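Local coordinates for malonyl CoA-acyl carrier protein transacylase (Staphylococcus aureus, PDB 3IM9) that transfers the malonyl group from malonyl-CoA to holo acyl carrier protein, supplying malonyl-ACP for bacterial fatty acid biosynthesis, at residues Leu48-Leu53 / Thr70-Leu75; Asp91-His96 / Phe232-Asn237; Gln124-Ala129 / Lys212-Asp217; Leu141-Asp146 / Leu192-Val197. All coordinates share one frame; numbering follows the deposited sequence.

Contact 1: residues Leu48-Leu53 / Thr70-Leu75; sequences LDFDIL and TQPALL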
loop_
_atom_site.group_PDB
_atom_site.type_symbol
_atom_site.label_atom_id
_atom_site.label_comp_id
_atom_site.label_asym_id
_atom_site.label_seq_id
_atom_site.Cartn_x
_atom_site.Cartn_y
_atom_site.Cartn_z
ATOM N N LEU A 48 -14.437 7.027 -13.208
ATOM C CA LEU A 48 -13.519 6.248 -14.013
ATOM C C LEU A 48 -14.016 5.842 -15.397
ATOM O O LEU A 48 -15.254 5.590 -15.574
ATOM C CB LEU A 48 -13.109 5.002 -13.183
ATOM C CG LEU A 48 -12.347 5.371 -11.886
ATOM C CD1 LEU A 48 -12.248 4.268 -10.964
ATOM C CD2 LEU A 48 -10.903 5.877 -12.206
ATOM N N ASP A 49 -13.066 5.652 -16.304
ATOM C CA ASP A 49 -13.343 5.323 -17.699
ATOM C C ASP A 49 -13.461 3.809 -17.948
ATOM O O ASP A 49 -13.440 3.367 -19.100
ATOM C CB ASP A 49 -12.245 5.971 -18.627
ATOM C CG ASP A 49 -10.870 5.361 -18.479
ATOM O OD1 ASP A 49 -10.636 4.431 -17.686
ATOM O OD2 ASP A 49 -9.938 5.920 -19.175
ATOM N N PHE A 50 -13.528 2.978 -16.888
ATOM C CA PHE A 50 -13.867 1.587 -17.095
ATOM C C PHE A 50 -14.884 1.223 -16.003
ATOM O O PHE A 50 -15.140 2.066 -15.088
ATOM C CB PHE A 50 -12.615 0.690 -16.976
ATOM C CG PHE A 50 -12.050 0.581 -15.531
ATOM C CD1 PHE A 50 -11.335 1.663 -14.962
ATOM C CD2 PHE A 50 -12.107 -0.643 -14.827
ATOM C CE1 PHE A 50 -10.789 1.564 -13.661
ATOM C CE2 PHE A 50 -11.622 -0.731 -13.561
ATOM C CZ PHE A 50 -10.904 0.394 -12.969
ATOM N N ASP A 51 -15.462 0.007 -16.101
ATOM C CA ASP A 51 -16.507 -0.389 -15.168
ATOM C C ASP A 51 -15.842 -0.918 -13.914
ATOM O O ASP A 51 -15.626 -2.147 -13.704
ATOM C CB ASP A 51 -17.424 -1.439 -15.787
ATOM C CG ASP A 51 -18.665 -1.633 -14.995
ATOM O OD1 ASP A 51 -18.701 -1.346 -13.783
ATOM O OD2 ASP A 51 -19.645 -2.146 -15.601
ATOM N N ILE A 52 -15.501 0.034 -13.061
ATOM C CA ILE A 52 -14.769 -0.330 -11.802
ATOM C C ILE A 52 -15.580 -1.248 -10.896
ATOM O O ILE A 52 -15.064 -2.188 -10.319
ATOM C CB ILE A 52 -14.323 0.964 -11.005
ATOM C CG1 ILE A 52 -13.540 0.581 -9.730
ATOM C CG2 ILE A 52 -15.556 1.908 -10.838
ATOM C CD1 ILE A 52 -12.232 -0.025 -10.008
ATOM N N LEU A 53 -16.891 -0.986 -10.807
ATOM C CA LEU A 53 -17.647 -1.841 -9.919
ATOM C C LEU A 53 -17.804 -3.298 -10.431
ATOM O O LEU A 53 -17.720 -4.230 -9.635
ATOM C CB LEU A 53 -19.050 -1.223 -9.549
ATOM C CG LEU A 53 -18.957 0.221 -9.008
ATOM C CD1 LEU A 53 -20.370 0.670 -8.590
ATOM C CD2 LEU A 53 -18.048 0.291 -7.778
ATOM N N THR A 70 -6.400 -2.461 -10.241
ATOM C CA THR A 70 -6.435 -2.827 -8.830
ATOM C C THR A 70 -6.263 -1.582 -7.976
ATOM O O THR A 70 -6.827 -1.512 -6.872
ATOM C CB THR A 70 -5.206 -3.714 -8.453
ATOM O OG1 THR A 70 -4.903 -4.625 -9.570
ATOM C CG2 THR A 70 -5.639 -4.525 -7.231
ATOM N N GLN A 71 -5.433 -0.642 -8.417
ATOM C CA GLN A 71 -5.178 0.544 -7.556
ATOM C C GLN A 71 -6.472 1.336 -7.237
ATOM O O GLN A 71 -6.763 1.565 -6.064
ATOM C CB GLN A 71 -4.082 1.422 -8.106
ATOM C CG GLN A 71 -2.702 0.692 -8.044
ATOM C CD GLN A 71 -1.543 1.579 -8.376
ATOM O OE1 GLN A 71 -1.512 2.773 -8.006
ATOM N NE2 GLN A 71 -0.544 1.026 -9.127
ATOM N N PRO A 72 -7.234 1.765 -8.248
ATOM C CA PRO A 72 -8.480 2.465 -7.909
ATOM C C PRO A 72 -9.465 1.522 -7.239
ATOM O O PRO A 72 -10.222 2.004 -6.378
ATOM C CB PRO A 72 -9.050 2.929 -9.299
ATOM C CG PRO A 72 -8.286 2.093 -10.325
ATOM C CD PRO A 72 -6.919 1.846 -9.690
ATOM N N ALA A 73 -9.416 0.209 -7.518
ATOM C CA ALA A 73 -10.334 -0.692 -6.794
ATOM C C ALA A 73 -10.054 -0.747 -5.298
ATOM O O ALA A 73 -10.969 -0.676 -4.480
ATOM C CB ALA A 73 -10.127 -2.113 -7.410
ATOM N N LEU A 74 -8.797 -0.807 -4.900
ATOM C CA LEU A 74 -8.424 -0.867 -3.501
ATOM C C LEU A 74 -8.722 0.471 -2.836
ATOM O O LEU A 74 -9.218 0.451 -1.701
ATOM C CB LEU A 74 -6.917 -1.182 -3.394
ATOM C CG LEU A 74 -6.537 -2.644 -3.669
ATOM C CD1 LEU A 74 -5.031 -2.749 -4.034
ATOM C CD2 LEU A 74 -6.855 -3.535 -2.474
ATOM N N LEU A 75 -8.326 1.584 -3.475
ATOM C CA LEU A 75 -8.683 2.884 -2.884
ATOM C C LEU A 75 -10.181 3.004 -2.648
ATOM O O LEU A 75 -10.592 3.519 -1.581
ATOM C CB LEU A 75 -8.165 4.009 -3.815
ATOM C CG LEU A 75 -8.381 5.397 -3.195
ATOM C CD1 LEU A 75 -7.201 5.746 -2.318
ATOM C CD2 LEU A 75 -8.436 6.400 -4.339
#

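Contact 2: residues Asp91-His96 / Phe232-Asn237; sequences DFTMGH and FPVVQN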
loop_
_atom_site.group_PDB
_atom_site.type_symbol
_atom_site.label_atom_id
_atom_site.label_comp_id
_atom_site.label_asym_id
_atom_site.label_seq_id
_atom_site.Cartn_x
_atom_site.Cartn_y
_atom_site.Cartn_z
ATOM N N ASP A 91 -5.087 8.586 15.513
ATOM C CA ASP A 91 -3.971 9.470 15.826
ATOM C C ASP A 91 -2.958 9.576 14.666
ATOM O O ASP A 91 -2.336 10.637 14.449
ATOM C CB ASP A 91 -3.324 8.955 17.068
ATOM C CG ASP A 91 -4.308 8.898 18.247
ATOM O OD1 ASP A 91 -4.748 10.045 18.617
ATOM O OD2 ASP A 91 -4.527 7.813 18.801
ATOM N N PHE A 92 -2.907 8.506 13.823
ATOM C CA PHE A 92 -1.951 8.485 12.703
ATOM C C PHE A 92 -2.540 7.506 11.673
ATOM O O PHE A 92 -3.503 6.762 11.916
ATOM C CB PHE A 92 -0.622 7.803 13.129
ATOM C CG PHE A 92 0.124 8.540 14.275
ATOM C CD1 PHE A 92 -0.099 8.076 15.561
ATOM C CD2 PHE A 92 0.951 9.621 14.016
ATOM C CE1 PHE A 92 0.524 8.728 16.674
ATOM C CE2 PHE A 92 1.607 10.255 15.105
ATOM C CZ PHE A 92 1.359 9.770 16.407
ATOM N N THR A 93 -1.877 7.506 10.511
ATOM C CA THR A 93 -2.267 6.524 9.473
ATOM C C THR A 93 -1.034 6.202 8.658
ATOM O O THR A 93 -0.048 6.962 8.586
ATOM C CB THR A 93 -3.378 7.138 8.588
ATOM O OG1 THR A 93 -3.800 6.156 7.623
ATOM C CG2 THR A 93 -2.960 8.357 7.849
ATOM N N MET A 94 -1.120 5.040 7.993
ATOM C CA MET A 94 -0.125 4.644 6.956
ATOM C C MET A 94 -0.773 3.629 6.061
ATOM O O MET A 94 -1.797 3.053 6.397
ATOM C CB MET A 94 1.184 4.036 7.559
ATOM C CG MET A 94 0.977 2.737 8.285
ATOM S SD MET A 94 2.485 1.900 8.705
ATOM C CE MET A 94 1.764 0.678 9.768
ATOM N N GLY A 95 -0.217 3.477 4.876
ATOM C CA GLY A 95 -0.774 2.426 3.938
ATOM C C GLY A 95 0.349 1.915 3.065
ATOM O O GLY A 95 1.351 2.624 2.814
ATOM N N HIS A 96 0.164 0.698 2.549
ATOM C CA HIS A 96 1.281 0.039 1.824
ATOM C C HIS A 96 1.227 0.349 0.343
ATOM O O HIS A 96 0.306 -0.130 -0.341
ATOM C CB HIS A 96 1.208 -1.458 2.083
ATOM C CG HIS A 96 2.476 -2.185 1.744
ATOM N ND1 HIS A 96 2.805 -2.487 0.422
ATOM C CD2 HIS A 96 3.380 -2.809 2.532
ATOM C CE1 HIS A 96 3.963 -3.148 0.411
ATOM N NE2 HIS A 96 4.313 -3.397 1.680
ATOM N N PHE A 232 -3.975 14.591 10.472
ATOM C CA PHE A 232 -3.215 13.839 11.485
ATOM C C PHE A 232 -2.060 13.234 10.624
ATOM O O PHE A 232 -2.223 13.170 9.383
ATOM C CB PHE A 232 -4.066 12.774 12.244
ATOM C CG PHE A 232 -4.980 11.970 11.338
ATOM C CD1 PHE A 232 -6.301 12.399 11.088
ATOM C CD2 PHE A 232 -4.530 10.784 10.677
ATOM C CE1 PHE A 232 -7.156 11.705 10.256
ATOM C CE2 PHE A 232 -5.413 10.097 9.803
ATOM C CZ PHE A 232 -6.675 10.534 9.529
ATOM N N PRO A 233 -0.938 12.864 11.278
ATOM C CA PRO A 233 0.265 12.482 10.481
ATOM C C PRO A 233 0.055 11.173 9.664
ATOM O O PRO A 233 -0.488 10.187 10.140
ATOM C CB PRO A 233 1.346 12.232 11.521
ATOM C CG PRO A 233 0.883 13.086 12.843
ATOM C CD PRO A 233 -0.647 12.973 12.723
ATOM N N VAL A 234 0.583 11.254 8.450
ATOM C CA VAL A 234 0.620 10.105 7.493
ATOM C C VAL A 234 2.075 9.623 7.612
ATOM O O VAL A 234 3.028 10.417 7.292
ATOM C CB VAL A 234 0.310 10.563 6.112
ATOM C CG1 VAL A 234 0.443 9.347 5.144
ATOM C CG2 VAL A 234 -1.082 11.225 5.997
ATOM N N VAL A 235 2.298 8.385 8.040
ATOM C CA VAL A 235 3.671 7.845 8.116
ATOM C C VAL A 235 4.001 7.360 6.712
ATOM O O VAL A 235 3.415 6.390 6.247
ATOM C CB VAL A 235 3.807 6.771 9.144
ATOM C CG1 VAL A 235 5.282 6.280 9.263
ATOM C CG2 VAL A 235 3.404 7.385 10.519
ATOM N N GLN A 236 4.891 8.053 6.015
ATOM C CA GLN A 236 5.110 7.813 4.586
ATOM C C GLN A 236 6.062 6.656 4.337
ATOM O O GLN A 236 7.024 6.394 5.105
ATOM C CB GLN A 236 5.573 9.070 3.846
ATOM C CG GLN A 236 4.461 10.109 3.964
ATOM C CD GLN A 236 4.600 11.193 2.874
ATOM O OE1 GLN A 236 5.288 12.232 3.085
ATOM N NE2 GLN A 236 3.976 10.993 1.728
ATOM N N ASN A 237 5.783 5.920 3.231
ATOM C CA ASN A 237 6.575 4.761 2.903
ATOM C C ASN A 237 8.049 5.077 2.626
ATOM O O ASN A 237 8.898 4.209 2.841
ATOM C CB ASN A 237 5.993 4.100 1.619
ATOM C CG ASN A 237 4.711 3.340 1.820
ATOM O OD1 ASN A 237 4.218 3.066 2.958
ATOM N ND2 ASN A 237 4.140 3.012 0.691
HETATM O O HOH W 1 1.749 5.363 4.374
#

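Contact 3: residues Gln124-Ala129 / Lys212-Asp217; sequences QLMAQA and KVIEED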
loop_
_atom_site.group_PDB
_atom_site.type_symbol
_atom_site.label_atom_id
_atom_site.label_comp_id
_atom_site.label_asym_id
_atom_site.label_seq_id
_atom_site.Cartn_x
_atom_site.Cartn_y
_atom_site.Cartn_z
ATOM N N GLN A 124 -1.730 3.137 -14.359
ATOM C CA GLN A 124 -1.510 3.053 -15.820
ATOM C C GLN A 124 -0.038 3.382 -16.136
ATOM O O GLN A 124 0.551 2.671 -16.938
ATOM C CB GLN A 124 -2.338 4.104 -16.575
ATOM C CG GLN A 124 -3.849 3.802 -16.492
ATOM C CD GLN A 124 -4.620 4.922 -17.120
ATOM O OE1 GLN A 124 -4.419 6.137 -16.805
ATOM N NE2 GLN A 124 -5.488 4.538 -18.047
ATOM N N LEU A 125 0.546 4.324 -15.424
ATOM C CA LEU A 125 1.954 4.662 -15.698
ATOM C C LEU A 125 2.837 3.501 -15.256
ATOM O O LEU A 125 3.818 3.146 -15.982
ATOM C CB LEU A 125 2.361 5.926 -14.943
ATOM C CG LEU A 125 1.933 7.249 -15.531
ATOM C CD1 LEU A 125 0.683 7.231 -16.354
ATOM C CD2 LEU A 125 2.147 8.446 -14.622
ATOM N N MET A 126 2.529 2.912 -14.104
ATOM C CA MET A 126 3.352 1.773 -13.663
ATOM C C MET A 126 3.208 0.611 -14.639
ATOM O O MET A 126 4.214 -0.020 -14.972
ATOM C CB MET A 126 2.972 1.329 -12.217
ATOM C CG MET A 126 3.344 2.435 -11.241
ATOM S SD MET A 126 2.763 2.049 -9.556
ATOM C CE MET A 126 3.386 0.425 -9.198
ATOM N N ALA A 127 1.996 0.292 -15.026
ATOM C CA ALA A 127 1.704 -0.843 -15.958
ATOM C C ALA A 127 2.430 -0.660 -17.305
ATOM O O ALA A 127 2.825 -1.688 -17.915
ATOM C CB ALA A 127 0.223 -0.986 -16.206
ATOM N N GLN A 128 2.612 0.578 -17.746
ATOM C CA GLN A 128 3.226 0.884 -19.056
ATOM C C GLN A 128 4.668 1.253 -18.989
ATOM O O GLN A 128 5.270 1.533 -20.053
ATOM C CB GLN A 128 2.450 2.034 -19.723
ATOM C CG GLN A 128 0.911 1.666 -19.944
ATOM C CD GLN A 128 0.057 2.886 -20.348
ATOM O OE1 GLN A 128 0.554 3.835 -20.953
ATOM N NE2 GLN A 128 -1.225 2.863 -20.002
ATOM N N ALA A 129 5.291 1.216 -17.814
ATOM C CA ALA A 129 6.623 1.787 -17.673
ATOM C C ALA A 129 7.634 0.991 -18.530
ATOM O O ALA A 129 8.533 1.599 -19.203
ATOM C CB ALA A 129 7.040 1.860 -16.220
ATOM N N LYS A 212 12.157 5.488 -11.893
ATOM C CA LYS A 212 12.339 6.937 -12.200
ATOM C C LYS A 212 11.834 7.298 -13.572
ATOM O O LYS A 212 11.491 8.481 -13.827
ATOM C CB LYS A 212 13.817 7.278 -12.052
ATOM C CG LYS A 212 14.147 7.359 -10.607
ATOM C CD LYS A 212 15.688 7.489 -10.428
ATOM C CE LYS A 212 16.154 7.394 -8.924
ATOM N NZ LYS A 212 17.671 7.505 -8.734
ATOM N N VAL A 213 11.677 6.337 -14.484
ATOM C CA VAL A 213 11.184 6.606 -15.854
ATOM C C VAL A 213 9.795 7.233 -15.867
ATOM O O VAL A 213 9.443 7.851 -16.905
ATOM C CB VAL A 213 11.220 5.372 -16.816
ATOM C CG1 VAL A 213 12.657 4.939 -17.037
ATOM C CG2 VAL A 213 10.298 4.262 -16.326
ATOM N N ILE A 214 9.003 7.056 -14.796
ATOM C CA ILE A 214 7.633 7.621 -14.801
ATOM C C ILE A 214 7.479 8.818 -13.863
ATOM O O ILE A 214 6.379 9.357 -13.744
ATOM C CB ILE A 214 6.555 6.554 -14.430
ATOM C CG1 ILE A 214 6.733 6.015 -13.010
ATOM C CG2 ILE A 214 6.502 5.450 -15.541
ATOM C CD1 ILE A 214 5.438 5.245 -12.488
ATOM N N GLU A 215 8.572 9.239 -13.250
ATOM C CA GLU A 215 8.552 10.375 -12.285
ATOM C C GLU A 215 7.974 11.623 -12.948
ATOM O O GLU A 215 7.071 12.288 -12.383
ATOM C CB GLU A 215 10.001 10.675 -11.777
ATOM C CG GLU A 215 10.098 11.952 -10.998
ATOM C CD GLU A 215 11.478 12.122 -10.360
ATOM O OE1 GLU A 215 11.568 12.908 -9.409
ATOM O OE2 GLU A 215 12.446 11.463 -10.822
ATOM N N GLU A 216 8.467 11.975 -14.124
ATOM C CA GLU A 216 7.998 13.250 -14.687
ATOM C C GLU A 216 6.522 13.224 -15.050
ATOM O O GLU A 216 5.827 14.234 -14.764
ATOM C CB GLU A 216 8.799 13.648 -15.953
ATOM C CG GLU A 216 10.200 14.126 -15.725
ATOM C CD GLU A 216 10.999 13.944 -17.029
ATOM O OE1 GLU A 216 10.672 14.637 -18.052
ATOM O OE2 GLU A 216 11.889 13.037 -17.036
ATOM N N ASP A 217 6.057 12.160 -15.667
ATOM C CA ASP A 217 4.667 12.069 -16.079
ATOM C C ASP A 217 3.745 12.097 -14.830
ATOM O O ASP A 217 2.690 12.768 -14.795
ATOM C CB ASP A 217 4.393 10.777 -16.858
ATOM C CG ASP A 217 4.996 10.823 -18.283
ATOM O OD1 ASP A 217 5.307 11.931 -18.759
ATOM O OD2 ASP A 217 5.159 9.764 -18.933
#

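Contact 4: residues Leu141-Asp146 / Leu192-Val197; sequences LGLDFD and LGAKRV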
loop_
_atom_site.group_PDB
_atom_site.type_symbol
_atom_site.label_atom_id
_atom_site.label_comp_id
_atom_site.label_asym_id
_atom_site.label_seq_id
_atom_site.Cartn_x
_atom_site.Cartn_y
_atom_site.Cartn_z
ATOM N N LEU A 141 11.674 -14.966 1.186
ATOM C CA LEU A 141 11.114 -15.288 2.499
ATOM C C LEU A 141 12.230 -15.930 3.296
ATOM O O LEU A 141 12.951 -16.775 2.793
ATOM C CB LEU A 141 9.945 -16.230 2.393
ATOM C CG LEU A 141 8.828 -15.690 1.461
ATOM C CD1 LEU A 141 7.656 -16.651 1.412
ATOM C CD2 LEU A 141 8.297 -14.246 1.805
ATOM N N GLY A 142 12.260 -15.627 4.587
ATOM C CA GLY A 142 13.108 -16.394 5.512
ATOM C C GLY A 142 14.496 -15.855 5.710
ATOM O O GLY A 142 15.319 -16.496 6.405
ATOM N N LEU A 143 14.820 -14.684 5.159
ATOM C CA LEU A 143 16.162 -14.149 5.309
ATOM C C LEU A 143 16.163 -12.803 5.949
ATOM O O LEU A 143 15.298 -12.003 5.666
ATOM C CB LEU A 143 16.874 -14.035 3.920
ATOM C CG LEU A 143 17.335 -15.311 3.305
ATOM C CD1 LEU A 143 17.967 -14.972 1.933
ATOM C CD2 LEU A 143 18.402 -16.011 4.213
ATOM N N ASP A 144 17.169 -12.490 6.759
ATOM C CA ASP A 144 17.281 -11.138 7.317
ATOM C C ASP A 144 17.517 -10.094 6.216
ATOM O O ASP A 144 18.068 -10.415 5.164
ATOM C CB ASP A 144 18.406 -11.077 8.352
ATOM C CG ASP A 144 17.960 -11.543 9.724
ATOM O OD1 ASP A 144 16.748 -11.783 9.908
ATOM O OD2 ASP A 144 18.823 -11.671 10.619
ATOM N N PHE A 145 17.102 -8.848 6.457
ATOM C CA PHE A 145 17.282 -7.782 5.474
ATOM C C PHE A 145 18.760 -7.685 5.025
ATOM O O PHE A 145 19.063 -7.448 3.834
ATOM C CB PHE A 145 16.841 -6.431 6.036
ATOM C CG PHE A 145 17.180 -5.310 5.146
ATOM C CD1 PHE A 145 18.415 -4.662 5.243
ATOM C CD2 PHE A 145 16.291 -4.948 4.095
ATOM C CE1 PHE A 145 18.753 -3.622 4.344
ATOM C CE2 PHE A 145 16.651 -3.899 3.172
ATOM C CZ PHE A 145 17.837 -3.221 3.300
ATOM N N ASP A 146 19.697 -7.779 5.978
ATOM C CA ASP A 146 21.108 -7.581 5.603
ATOM C C ASP A 146 21.593 -8.677 4.607
ATOM O O ASP A 146 22.347 -8.389 3.694
ATOM C CB ASP A 146 22.056 -7.412 6.825
ATOM C CG ASP A 146 21.983 -8.563 7.836
ATOM O OD1 ASP A 146 22.493 -8.360 8.996
ATOM O OD2 ASP A 146 21.475 -9.672 7.516
ATOM N N LEU A 192 20.872 -20.366 -1.747
ATOM C CA LEU A 192 21.399 -19.254 -0.936
ATOM C C LEU A 192 20.835 -19.156 0.464
ATOM O O LEU A 192 21.273 -18.270 1.223
ATOM C CB LEU A 192 21.228 -17.911 -1.633
ATOM C CG LEU A 192 21.870 -17.886 -3.023
ATOM C CD1 LEU A 192 21.652 -16.513 -3.579
ATOM C CD2 LEU A 192 23.378 -18.169 -2.885
ATOM N N GLY A 193 19.902 -20.049 0.813
ATOM C CA GLY A 193 19.369 -20.089 2.190
ATOM C C GLY A 193 18.020 -19.393 2.389
ATOM O O GLY A 193 17.514 -19.303 3.510
ATOM N N ALA A 194 17.404 -18.907 1.303
ATOM C CA ALA A 194 16.065 -18.372 1.449
ATOM C C ALA A 194 15.142 -19.565 1.645
ATOM O O ALA A 194 15.345 -20.616 1.027
ATOM C CB ALA A 194 15.561 -17.636 0.124
ATOM N N LYS A 195 14.126 -19.396 2.497
ATOM C CA LYS A 195 13.081 -20.414 2.646
ATOM C C LYS A 195 12.328 -20.560 1.330
ATOM O O LYS A 195 12.010 -21.672 0.893
ATOM C CB LYS A 195 12.075 -20.051 3.713
ATOM C CG LYS A 195 11.027 -21.112 4.014
ATOM C CD LYS A 195 11.689 -22.166 4.922
ATOM C CE LYS A 195 10.711 -23.259 5.421
ATOM N NZ LYS A 195 11.646 -24.124 6.239
ATOM N N ARG A 196 12.062 -19.441 0.667
ATOM C CA ARG A 196 11.388 -19.486 -0.627
ATOM C C ARG A 196 11.469 -18.152 -1.355
ATOM O O ARG A 196 11.189 -17.103 -0.774
ATOM C CB ARG A 196 9.925 -19.902 -0.453
ATOM C CG ARG A 196 8.928 -18.927 -1.057
ATOM C CD ARG A 196 8.127 -19.575 -2.174
ATOM N NE ARG A 196 6.834 -20.067 -1.706
ATOM C CZ ARG A 196 5.796 -20.309 -2.500
ATOM N NH1 ARG A 196 4.657 -20.754 -1.988
ATOM N NH2 ARG A 196 5.896 -20.107 -3.806
ATOM N N VAL A 197 11.847 -18.190 -2.631
ATOM C CA VAL A 197 11.917 -16.958 -3.418
ATOM C C VAL A 197 10.756 -17.111 -4.429
ATOM O O VAL A 197 10.808 -17.976 -5.334
ATOM C CB VAL A 197 13.220 -16.706 -4.125
ATOM C CG1 VAL A 197 13.102 -15.346 -4.972
ATOM C CG2 VAL A 197 14.349 -16.538 -3.125
HETATM O O HOH W 2 15.486 -19.121 5.584
#

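Contact 1: residues Leu48-Leu53 / Thr70-Leu75
Pro72 presents its ring to Leu48 and Phe50, which sit in the loop linking helix 35-47 to helix 52-57, while Ile52 at the start of the latter helix reaches past it to Ala73. The tight part of the contact is here. Leu48 CD1 lies 3.8 Å from Pro72 CB, the two side chains crossing obliquely, and Phe50 turns its ring edge to the proline, CZ standing 4.1 Å from Pro72 CG near the ring plane. Ile52 has CG1 anti to the backbone N (chi1 -179°). With chi2 at 68°, its CD1 rests against the helix backbone, 3.8 Å from Ala73 N, as well as against Ala73 CB at 3.9 Å. Helix 67-84 is kinked where Pro72 N makes no bond to the preceding turn.

The other side of the loop is looser and turned to solvent. Asp49 and Asp51 are exposed and make no contact with Thr70-Leu75; Asp49 OD1 instead forms a salt bridge with Arg120 NH2, and Asp51 caps helix 52-57 through its bond from Glu54 N. Arg120, on helix 112-128, also touches both Leu48 and Phe50. No hydrogen bond joins the two segments, and only 156 Å² is buried between them. Their cohesion therefore rests on apolar carbon packing about a proline and an alanine, with the charged groups of the loop engaged elsewhere.

Contact 2: residues Asp91-His96 / Phe232-Asn237
Asp91-His96 and Phe232-Asn237 run alongside each other in the same direction, 24° apart end to end, with Thr93 and Val234 forming a single parallel beta bridge. Thr93 supplies both direct bonds: its N donates to Pro233 O at 3.0 Å, and its O accepts from Val235 N at 2.8 Å in a nearly straight bond (169° at the hydrogen). One step farther on, water 1 intervenes, accepting from Gly95 N and donating to Val235 O. Strand 92-95, outermost in the parallel sheet beside strand 11-16, thereby gains a short partner on its other edge.

Proline and aromatic groups pack at the start of the pair. Phe92 brings a ring edge to Pro233, with CD2 3.6 Å from Pro233 CB. Phe232 likewise offers an edge, its CE2 meeting Thr93 CG2 at 3.6 Å, the side chains crossing at about a right angle. With Thr93 OG1 anti to the backbone N (chi1 -177°), CG2 lies between the backbone N and the carbonyl carbon, against Phe232, and the hydroxyl bonds to Ile14 O and Ser103 OG. Farther along, Met94 CB lies 3.5 Å from Val235 O.

Gly95 begins a GxSxG sequence consistent with the nucleophile elbow around Ser97, the active-site serine by similarity. The seam is therefore polar in its backbone, direct at Thr93 and water-mediated at Gly95, and flanked by apolar side chains just ahead of that serine.

Contact 3: residues Gln124-Ala129 / Lys212-Asp217
The carbonyl oxygen of Leu125 meets Ile214 CG2 at 3.6 Å, near the end of helix 112-128. In that last turn Gln128 N bonds to Gln124 O at 3.0 Å and only weakly to Leu125 O, so the latter oxygen is faced by a methyl group from the other segment. No hydrogen bond crosses between Gln124-Ala129 and Lys212-Asp217.

Ile214, just ahead of helix 215-222, does most of the touching. Its CG1 sits between the backbone N and the carbonyl carbon (chi1 63°), and chi2 (164°) extends the chain to CD1. That methyl packs 3.7 Å from Met126 CG and also reaches Leu125 CB, whereas CG2 touches Ala129 CB at 3.7 Å. Val213 CG2 joins the same alanine methyl, Ala129 CB, at 4.0 Å, near the outer margin. At the other end Leu125 CD2 leans on Asp217 CB, 3.9 Å away; the aspartate contributes a carbon here.

Met126 carries the contact inward. Although its CB points away from Lys212-Asp217, CG remains within touch of Ile214, and the side chain also meets Phe206 and Gln71. It lies about 5 Å from the side chain of His207 and about 6 Å from that of Ser97. Branched and methyl side chains thus join the end of one helix to the approach of another almost wholly through aliphatic carbon, and the methionine connects this packing to the surroundings of the probable active-site residues Ser97 and His207.

Contact 4: residues Leu141-Asp146 / Leu192-Val197
Leu141 pairs with both Lys195 and Arg196 in a classic beta bulge, at the antiparallel edge of the mixed sheet of the smaller, ferredoxin-like subdomain of FabD enzymes. Two backbone bonds hold the bulge: Leu141 N donates to Arg196 O at 2.9 Å, and Leu141 O accepts from Lys195 N, also at 2.9 Å. The second is markedly bent, with 131° at the hydrogen, and in each the donor is tilted out of the plane of the carbonyl it approaches.

Side chains close around this pair. Leu141 and Arg196 lie side by side and point the same way, the leucine CD1 resting 3.6 Å from the aliphatic CG of the arginine. Lys195 covers Leu141 O with its CB at 3.5 Å, but the chain bends at CD (chi2 79°), and its end leads away from the other segment. Past the bulge, Leu143 turns back over the loop ahead of strand 196-199: its CD1 is 4.0 Å from Ala194 CB, and its CD2 meets Gly193 O.

Farther out, a neighbouring helix and the sheet position these groups. Leu143 also packs on Val148 and Ile151 of helix 145-155, and Ala194 on Val140 of strand 135-141. Gly142, at positive phi (91°), makes the turn out of that strand and bonds through its backbone to Gly171. Its carbonyl also takes part in a solvent bridge: water 2 donates to Gly142 O at 2.8 Å and to Gly193 O at 2.9 Å.

Contacts 1 and 3 touch directly, Gln71 NE2 packing 3.5 Å from Met126 SD, so helix 67-84 and the end of helix 112-128 meet beside the active site. Contact 2 comes to that site from the sheet: its centre is 23 Å from that of contact 1 and 24 Å from that of contact 3, yet His96 leads into Ser97 and the side chain of Asn237 lies about 5 Å from that of His207. The calcium ion, bound by Tyr101, Arg122, Met253 and Gln256, is about 7 Å from the side chains of both Met126 and Asn237. Contact 4 stands apart on the smaller subdomain, its centre 34 Å from that of contact 1.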